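Local coordinates for YcaO (PDB 6CIB), which binds ADP and magnesium as a YcaO-family enzyme and probably uses ATP to activate peptide backbone amides for thioamidation, at residues 2-7 with 314-319; 43-48 with 251-256; 90-95 with 131-136. All coordinates share one frame; numbering follows the deposited sequence.

The three contacts lie apart and do not touch one another. Contact 2 is the buried one: strand 45-54 packs on helix 241-260 through aliphatic side chains that meet Ala253 and the helix backbone. Contacts 1 and 3 are partly buried and lie farther from the centre of the chain. Contact 1 ties the N-terminal loop to helix 313-325, with a carboxylate gripping Thr2 and a small apolar touch beside it. Contact 3 joins two loops through isoleucines and aromatic rings. No two contacts share a helix or strand. Contact 2 comes closer to ADP, through Gln254; contact 1 is farther off. In contact 3 the side chain of Phe133 is about 8 Å from that of Leu148, which binds magnesium.

Contact 1 (2-7 with 314-319); sequences TDIVYD and EKLTEE
Thr2 OG1 donates a hydrogen bond of 2.6 Å to Glu314 OE2. The backbone N of the same threonine gives a second bond, 2.7 Å long, to Glu314 OE1. This one is almost straight, with an N-H...O angle of 177°. Both oxygens are met on their syn sides, each donor slightly out of the carboxylate plane, the hydroxyl by 20°. One carboxylate thus grips one residue twice, which should limit rotation of the carboxylate. The threonine torsion suits this fork: OG1 lies beside the backbone N (chi1 -50°), and the two donors reach the two oxygens together. A bend at chi2 of Glu314 brings the carboxylate over to Thr2.

Two residues on from Thr2 is a small apolar touch. Ile4 CD1 meets Leu316 CD2 at 3.8 Å, and the two side chains cross at about a right angle. Both residues point toward the opposite segment.

The contact fastens the start of the chain to helix 313-325. A backbone hydrogen bond between Thr2 and Leu313 adds to the hold. Farther along the loop, Val5 and Tyr6 both face Arg12, an ADP-binding residue, in a classic beta bulge. Leu316 also packs on Phe11 and on Ile159 of helix 154-177, and Thr317 touches the same helix, so helix 313-325 contacts both the N-terminal loop and helix 154-177.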
# COMPACT_ATOMS: atom_id res chain seq x y z
N THR A 2 -18.70 11.47 -9.10
CA THR A 2 -17.48 11.56 -9.92
C THR A 2 -17.22 10.19 -10.54
O THR A 2 -17.02 9.20 -9.82
CB THR A 2 -16.26 11.97 -9.06
OG1 THR A 2 -16.59 13.12 -8.28
CG2 THR A 2 -15.04 12.28 -9.92
N ASP A 3 -17.20 10.14 -11.87
CA ASP A 3 -16.97 8.88 -12.59
C ASP A 3 -15.54 8.39 -12.45
O ASP A 3 -14.59 9.18 -12.48
CB ASP A 3 -17.32 9.01 -14.08
CG ASP A 3 -18.81 9.28 -14.33
OD1 ASP A 3 -19.68 8.87 -13.53
OD2 ASP A 3 -19.10 9.92 -15.36
N ILE A 4 -15.40 7.08 -12.28
CA ILE A 4 -14.12 6.39 -12.37
C ILE A 4 -13.93 6.17 -13.87
O ILE A 4 -14.67 5.39 -14.48
CB ILE A 4 -14.13 5.05 -11.59
CG1 ILE A 4 -14.37 5.29 -10.09
CG2 ILE A 4 -12.82 4.28 -11.80
CD1 ILE A 4 -14.99 4.12 -9.36
N VAL A 5 -12.97 6.88 -14.45
CA VAL A 5 -12.69 6.78 -15.89
C VAL A 5 -11.50 5.85 -16.15
O VAL A 5 -11.20 5.52 -17.29
CB VAL A 5 -12.45 8.17 -16.54
CG1 VAL A 5 -13.65 9.09 -16.35
CG2 VAL A 5 -11.17 8.83 -16.02
N TYR A 6 -10.83 5.43 -15.07
CA TYR A 6 -9.63 4.60 -15.18
C TYR A 6 -9.56 3.63 -14.01
O TYR A 6 -9.65 4.03 -12.84
CB TYR A 6 -8.39 5.50 -15.26
CG TYR A 6 -7.10 4.76 -15.54
CD1 TYR A 6 -6.71 4.44 -16.84
CD2 TYR A 6 -6.25 4.40 -14.49
CE1 TYR A 6 -5.52 3.77 -17.09
CE2 TYR A 6 -5.05 3.74 -14.72
CZ TYR A 6 -4.69 3.43 -16.02
OH TYR A 6 -3.50 2.78 -16.23
N ASP A 7 -9.41 2.35 -14.33
CA ASP A 7 -9.38 1.32 -13.30
C ASP A 7 -8.42 0.17 -13.61
O ASP A 7 -8.77 -1.00 -13.45
CB ASP A 7 -10.80 0.83 -12.96
CG ASP A 7 -11.45 0.04 -14.09
OD1 ASP A 7 -11.01 0.12 -15.27
OD2 ASP A 7 -12.42 -0.68 -13.79
N GLU A 314 -17.22 8.34 -5.15
CA GLU A 314 -17.88 8.60 -3.86
C GLU A 314 -18.52 7.35 -3.27
O GLU A 314 -18.37 7.08 -2.08
CB GLU A 314 -18.93 9.72 -3.99
CG GLU A 314 -18.37 11.11 -4.25
CD GLU A 314 -18.18 11.43 -5.73
OE1 GLU A 314 -18.38 10.56 -6.60
OE2 GLU A 314 -17.82 12.59 -6.04
N LYS A 315 -19.24 6.62 -4.12
CA LYS A 315 -19.92 5.36 -3.77
C LYS A 315 -18.90 4.28 -3.40
O LYS A 315 -19.08 3.56 -2.41
CB LYS A 315 -20.80 4.91 -4.96
CG LYS A 315 -21.45 3.54 -4.85
CD LYS A 315 -22.91 3.63 -4.47
CE LYS A 315 -23.74 2.61 -5.24
NZ LYS A 315 -25.20 2.86 -5.09
N LEU A 316 -17.85 4.17 -4.21
CA LEU A 316 -16.79 3.19 -3.97
C LEU A 316 -16.13 3.41 -2.62
O LEU A 316 -15.96 2.45 -1.85
CB LEU A 316 -15.75 3.18 -5.11
CG LEU A 316 -14.58 2.20 -5.01
CD1 LEU A 316 -15.05 0.76 -4.91
CD2 LEU A 316 -13.67 2.38 -6.22
N THR A 317 -15.80 4.67 -2.32
CA THR A 317 -15.24 5.10 -1.03
C THR A 317 -16.16 4.69 0.13
O THR A 317 -15.71 4.06 1.08
CB THR A 317 -14.99 6.63 -0.99
OG1 THR A 317 -14.17 7.01 -2.10
CG2 THR A 317 -14.31 7.05 0.31
N GLU A 318 -17.43 5.08 0.04
CA GLU A 318 -18.44 4.76 1.04
C GLU A 318 -18.55 3.24 1.28
O GLU A 318 -18.47 2.79 2.41
CB GLU A 318 -19.79 5.35 0.61
CG GLU A 318 -20.90 5.29 1.65
CD GLU A 318 -22.27 5.64 1.07
OE1 GLU A 318 -22.43 6.76 0.53
OE2 GLU A 318 -23.17 4.78 1.14
N GLU A 319 -18.68 2.47 0.20
CA GLU A 319 -18.80 1.01 0.28
C GLU A 319 -17.57 0.33 0.88
O GLU A 319 -17.71 -0.57 1.72
CB GLU A 319 -19.18 0.41 -1.07
CG GLU A 319 -20.62 0.72 -1.47
CD GLU A 319 -21.08 -0.04 -2.70
OE1 GLU A 319 -20.51 -1.10 -3.02
OE2 GLU A 319 -22.04 0.43 -3.35

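Contact 2 (43-48 with 251-256); sequences GPIPVE and EVAQGL
Ile45 and Ala253 face each other where strand 45-48 passes helix 251-256, the two axes 8.6 Å apart at their closest and 54° between their N-to-C directions. The nearest CA atoms are those of Val47 and Gln254, 6.0 Å apart. The small side chain of Ala253 points at the strand and lets the two elements come near.

Ala253 CB meets the branch point of Ile45. It lies 3.7 Å from Ile45 CG2 and equally near Ile45 CB. The other branch, CG1, is a little farther off and carries the end of the side chain away from the helix. The methyl CG2 does this touching because it stands opposite the backbone N, while CG1 lies beside that N (chi1 -58°).

Val47 covers the next part of the helix. Its CG2 rests 3.9 Å from the carbonyl oxygen of Ala253 and 4.0 Å from the backbone N of Gln254. Its CG1 comes to 4.2 Å from Gln254 CA. Val47 therefore lies mainly against the helix backbone. These are van der Waals contacts, and the three aliphatic residues are buried. The side chain of Gln254 is about 5 Å from the bound ADP and about 3 Å from that of ADP-binding Lys64, so the helix borders the nucleotide site.

Strand 45-54 is the middle strand of a three-stranded antiparallel sheet. Pro46 and Glu48 point away from helix 241-260 and pack on helix 68-85, so the strand lies between two helices. Ala253 also touches Val42 of strand 34-42. Helix 188-198 flanks this contact, with Leu197 on Ala253 and Leu193 on Ile45.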
# COMPACT_ATOMS: atom_id res chain seq x y z
N GLY A 43 11.04 -7.00 -17.54
CA GLY A 43 10.27 -7.68 -18.59
C GLY A 43 9.47 -6.62 -19.33
O GLY A 43 10.06 -5.65 -19.82
N PRO A 44 8.13 -6.75 -19.35
CA PRO A 44 7.30 -5.74 -20.02
C PRO A 44 6.91 -4.54 -19.14
O PRO A 44 6.24 -3.64 -19.64
CB PRO A 44 6.05 -6.53 -20.38
CG PRO A 44 5.90 -7.49 -19.24
CD PRO A 44 7.30 -7.83 -18.78
N ILE A 45 7.32 -4.53 -17.86
CA ILE A 45 6.82 -3.53 -16.90
C ILE A 45 7.77 -2.33 -16.72
O ILE A 45 8.91 -2.50 -16.26
CB ILE A 45 6.48 -4.14 -15.50
CG1 ILE A 45 5.41 -5.25 -15.62
CG2 ILE A 45 6.06 -3.04 -14.51
CD1 ILE A 45 4.13 -4.84 -16.35
N PRO A 46 7.28 -1.12 -17.06
CA PRO A 46 8.01 0.12 -16.78
C PRO A 46 8.09 0.38 -15.29
O PRO A 46 7.06 0.33 -14.59
CB PRO A 46 7.15 1.20 -17.45
CG PRO A 46 6.21 0.49 -18.34
CD PRO A 46 6.01 -0.87 -17.76
N VAL A 47 9.30 0.65 -14.81
CA VAL A 47 9.54 1.02 -13.41
C VAL A 47 10.31 2.35 -13.41
O VAL A 47 11.19 2.57 -14.24
CB VAL A 47 10.32 -0.07 -12.62
CG1 VAL A 47 10.59 0.37 -11.18
CG2 VAL A 47 9.56 -1.39 -12.62
N GLU A 48 9.96 3.23 -12.47
CA GLU A 48 10.56 4.56 -12.37
C GLU A 48 11.19 4.75 -11.00
O GLU A 48 10.61 4.38 -9.98
CB GLU A 48 9.49 5.62 -12.61
CG GLU A 48 9.02 5.72 -14.05
CD GLU A 48 10.06 6.35 -14.97
OE1 GLU A 48 10.69 7.36 -14.58
OE2 GLU A 48 10.25 5.84 -16.08
N GLU A 251 4.24 -4.86 -8.24
CA GLU A 251 5.11 -4.75 -7.07
C GLU A 251 6.34 -5.64 -7.17
O GLU A 251 7.43 -5.22 -6.80
CB GLU A 251 4.34 -4.98 -5.77
CG GLU A 251 4.08 -3.70 -4.98
CD GLU A 251 3.35 -3.93 -3.67
OE1 GLU A 251 3.61 -4.94 -2.98
OE2 GLU A 251 2.50 -3.08 -3.31
N VAL A 252 6.17 -6.85 -7.71
CA VAL A 252 7.30 -7.74 -8.02
C VAL A 252 8.28 -7.06 -8.99
O VAL A 252 9.47 -7.00 -8.71
CB VAL A 252 6.81 -9.10 -8.56
CG1 VAL A 252 7.95 -9.90 -9.17
CG2 VAL A 252 6.15 -9.90 -7.44
N ALA A 253 7.77 -6.53 -10.10
CA ALA A 253 8.63 -5.83 -11.07
C ALA A 253 9.39 -4.68 -10.40
O ALA A 253 10.59 -4.54 -10.61
CB ALA A 253 7.81 -5.33 -12.25
N GLN A 254 8.68 -3.88 -9.60
CA GLN A 254 9.29 -2.81 -8.81
C GLN A 254 10.40 -3.34 -7.88
O GLN A 254 11.50 -2.76 -7.83
CB GLN A 254 8.22 -2.10 -7.99
CG GLN A 254 8.72 -0.89 -7.20
CD GLN A 254 7.58 -0.09 -6.62
OE1 GLN A 254 7.29 1.02 -7.07
NE2 GLN A 254 6.89 -0.65 -5.64
N GLY A 255 10.10 -4.44 -7.19
CA GLY A 255 11.05 -5.11 -6.30
C GLY A 255 12.32 -5.53 -7.03
O GLY A 255 13.43 -5.30 -6.53
N LEU A 256 12.16 -6.12 -8.22
CA LEU A 256 13.29 -6.55 -9.03
C LEU A 256 14.14 -5.41 -9.54
O LEU A 256 15.38 -5.53 -9.56
CB LEU A 256 12.84 -7.45 -10.19
CG LEU A 256 12.21 -8.79 -9.78
CD1 LEU A 256 11.52 -9.47 -10.95
CD2 LEU A 256 13.25 -9.70 -9.13

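Contact 3 (90-95 with 131-136); sequences EIIERG and EVFHPW
Ile92 reaches from its loop toward two aromatic residues, Phe133 and Trp136. Its CB points at the opposite segment. The next atom, CG1, lies 3.7 Å from Phe133 CE2 in an oblique approach. The chain then runs on to CD1, which meets Trp136 CZ3 at 3.7 Å and CH2 at 3.9 Å. This methyl comes to the edge of the indole, near its plane. Ile92 and Trp136 approach from opposite directions. An extended chi2 (161°) lets CD1 reach the indole while it stays 3.9 Å from Phe133 CE2, and one isoleucine serves both rings.

Ile91 meets the same phenylalanine at its edge. Its CD1 sits 3.7 Å from Phe133 CZ and its CG1 3.8 Å from the same atom. CG1 occupies the tight place between the backbone N and the carbonyl carbon (chi1 62°). Val132 CG1 covers one face of the phenylalanine, 4.1 Å above the plane and over its centre. With an alanine here in place of the phenylalanine, a gap is likely to open against Ile91 and Ile92, leaving both without their shared apolar partner.

Val114 of strand 113-118 touches both Ile91 and Phe133, tying the two loops to the sheet. Polar links lie around the patch: Trp136 N and His134 ND1 both bond to Ser143 OG, and Arg94 makes salt bridges with Glu89 and Glu112. The two loops meet through aliphatic carbon against aromatic rings, so their hold on each other depends on shape and hydrophobic burial rather than on directional bonds.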
# COMPACT_ATOMS: atom_id res chain seq x y z
N GLU A 90 2.25 23.03 11.83
CA GLU A 90 0.99 23.65 11.40
C GLU A 90 -0.27 22.93 11.90
O GLU A 90 -1.22 23.58 12.35
CB GLU A 90 0.93 23.71 9.87
CG GLU A 90 1.88 24.70 9.21
CD GLU A 90 1.31 26.11 9.15
OE1 GLU A 90 0.83 26.51 8.06
OE2 GLU A 90 1.33 26.82 10.18
N ILE A 91 -0.26 21.60 11.80
CA ILE A 91 -1.45 20.78 12.08
C ILE A 91 -1.33 19.94 13.35
O ILE A 91 -2.20 19.11 13.62
CB ILE A 91 -1.87 19.91 10.85
CG1 ILE A 91 -0.75 18.91 10.48
CG2 ILE A 91 -2.31 20.80 9.69
CD1 ILE A 91 -1.15 17.83 9.49
N ILE A 92 -0.26 20.15 14.11
CA ILE A 92 -0.09 19.45 15.39
C ILE A 92 -0.84 20.20 16.49
O ILE A 92 -0.79 21.44 16.56
CB ILE A 92 1.41 19.24 15.75
CG1 ILE A 92 2.05 18.22 14.79
CG2 ILE A 92 1.57 18.72 17.18
CD1 ILE A 92 3.57 18.26 14.73
N GLU A 93 -1.56 19.45 17.32
CA GLU A 93 -2.23 20.00 18.50
C GLU A 93 -1.72 19.32 19.76
O GLU A 93 -1.49 18.10 19.78
CB GLU A 93 -3.74 19.85 18.40
CG GLU A 93 -4.39 20.94 17.55
CD GLU A 93 -5.88 20.72 17.36
OE1 GLU A 93 -6.62 20.68 18.36
OE2 GLU A 93 -6.31 20.60 16.19
N ARG A 94 -1.54 20.11 20.82
CA ARG A 94 -0.94 19.59 22.05
C ARG A 94 -1.89 19.44 23.22
O ARG A 94 -1.74 18.51 24.03
CB ARG A 94 0.31 20.38 22.42
CG ARG A 94 1.53 19.81 21.72
CD ARG A 94 2.78 20.63 21.95
NE ARG A 94 3.88 20.10 21.15
CZ ARG A 94 4.13 20.43 19.89
NH1 ARG A 94 3.36 21.32 19.27
NH2 ARG A 94 5.15 19.88 19.24
N GLY A 95 -2.87 20.33 23.32
CA GLY A 95 -3.92 20.21 24.33
C GLY A 95 -5.27 20.00 23.66
O GLY A 95 -6.12 20.89 23.74
N GLU A 131 1.44 8.33 14.49
CA GLU A 131 0.53 7.54 13.68
C GLU A 131 0.09 8.28 12.42
O GLU A 131 -0.75 7.78 11.66
CB GLU A 131 -0.68 7.10 14.50
CG GLU A 131 -0.40 6.08 15.59
CD GLU A 131 0.26 4.81 15.06
OE1 GLU A 131 -0.17 4.29 14.01
OE2 GLU A 131 1.20 4.33 15.71
N VAL A 132 0.65 9.46 12.19
CA VAL A 132 0.30 10.26 11.02
C VAL A 132 1.55 10.52 10.17
O VAL A 132 1.57 10.23 8.96
CB VAL A 132 -0.38 11.59 11.43
CG1 VAL A 132 -0.65 12.47 10.22
CG2 VAL A 132 -1.69 11.33 12.16
N PHE A 133 2.58 11.06 10.81
CA PHE A 133 3.76 11.55 10.12
C PHE A 133 4.83 10.49 9.93
O PHE A 133 4.79 9.43 10.57
CB PHE A 133 4.35 12.77 10.86
CG PHE A 133 3.42 13.95 10.94
CD1 PHE A 133 2.92 14.57 9.79
CD2 PHE A 133 3.05 14.47 12.19
CE1 PHE A 133 2.07 15.67 9.87
CE2 PHE A 133 2.21 15.56 12.28
CZ PHE A 133 1.72 16.16 11.12
N HIS A 134 5.77 10.78 9.03
CA HIS A 134 6.97 9.99 8.81
C HIS A 134 8.05 10.89 8.20
O HIS A 134 7.80 11.51 7.18
CB HIS A 134 6.70 8.79 7.88
CG HIS A 134 7.88 7.90 7.71
ND1 HIS A 134 8.37 7.11 8.73
CD2 HIS A 134 8.69 7.69 6.64
CE1 HIS A 134 9.42 6.44 8.29
NE2 HIS A 134 9.64 6.77 7.03
N PRO A 135 9.25 10.95 8.83
CA PRO A 135 9.62 10.24 10.06
C PRO A 135 9.26 10.99 11.35
O PRO A 135 9.39 12.22 11.41
CB PRO A 135 11.15 10.10 9.94
CG PRO A 135 11.57 11.23 9.05
CD PRO A 135 10.37 11.77 8.32
N TRP A 136 8.79 10.25 12.35
CA TRP A 136 8.57 10.78 13.69
C TRP A 136 9.30 9.87 14.67
O TRP A 136 9.07 8.65 14.70
CB TRP A 136 7.08 10.86 14.00
CG TRP A 136 6.79 11.57 15.28
CD1 TRP A 136 6.88 11.05 16.55
CD2 TRP A 136 6.39 12.93 15.43
NE1 TRP A 136 6.55 12.01 17.48
CE2 TRP A 136 6.24 13.17 16.82
CE3 TRP A 136 6.13 13.98 14.53
CZ2 TRP A 136 5.85 14.42 17.33
CZ3 TRP A 136 5.74 15.22 15.04
CH2 TRP A 136 5.60 15.43 16.43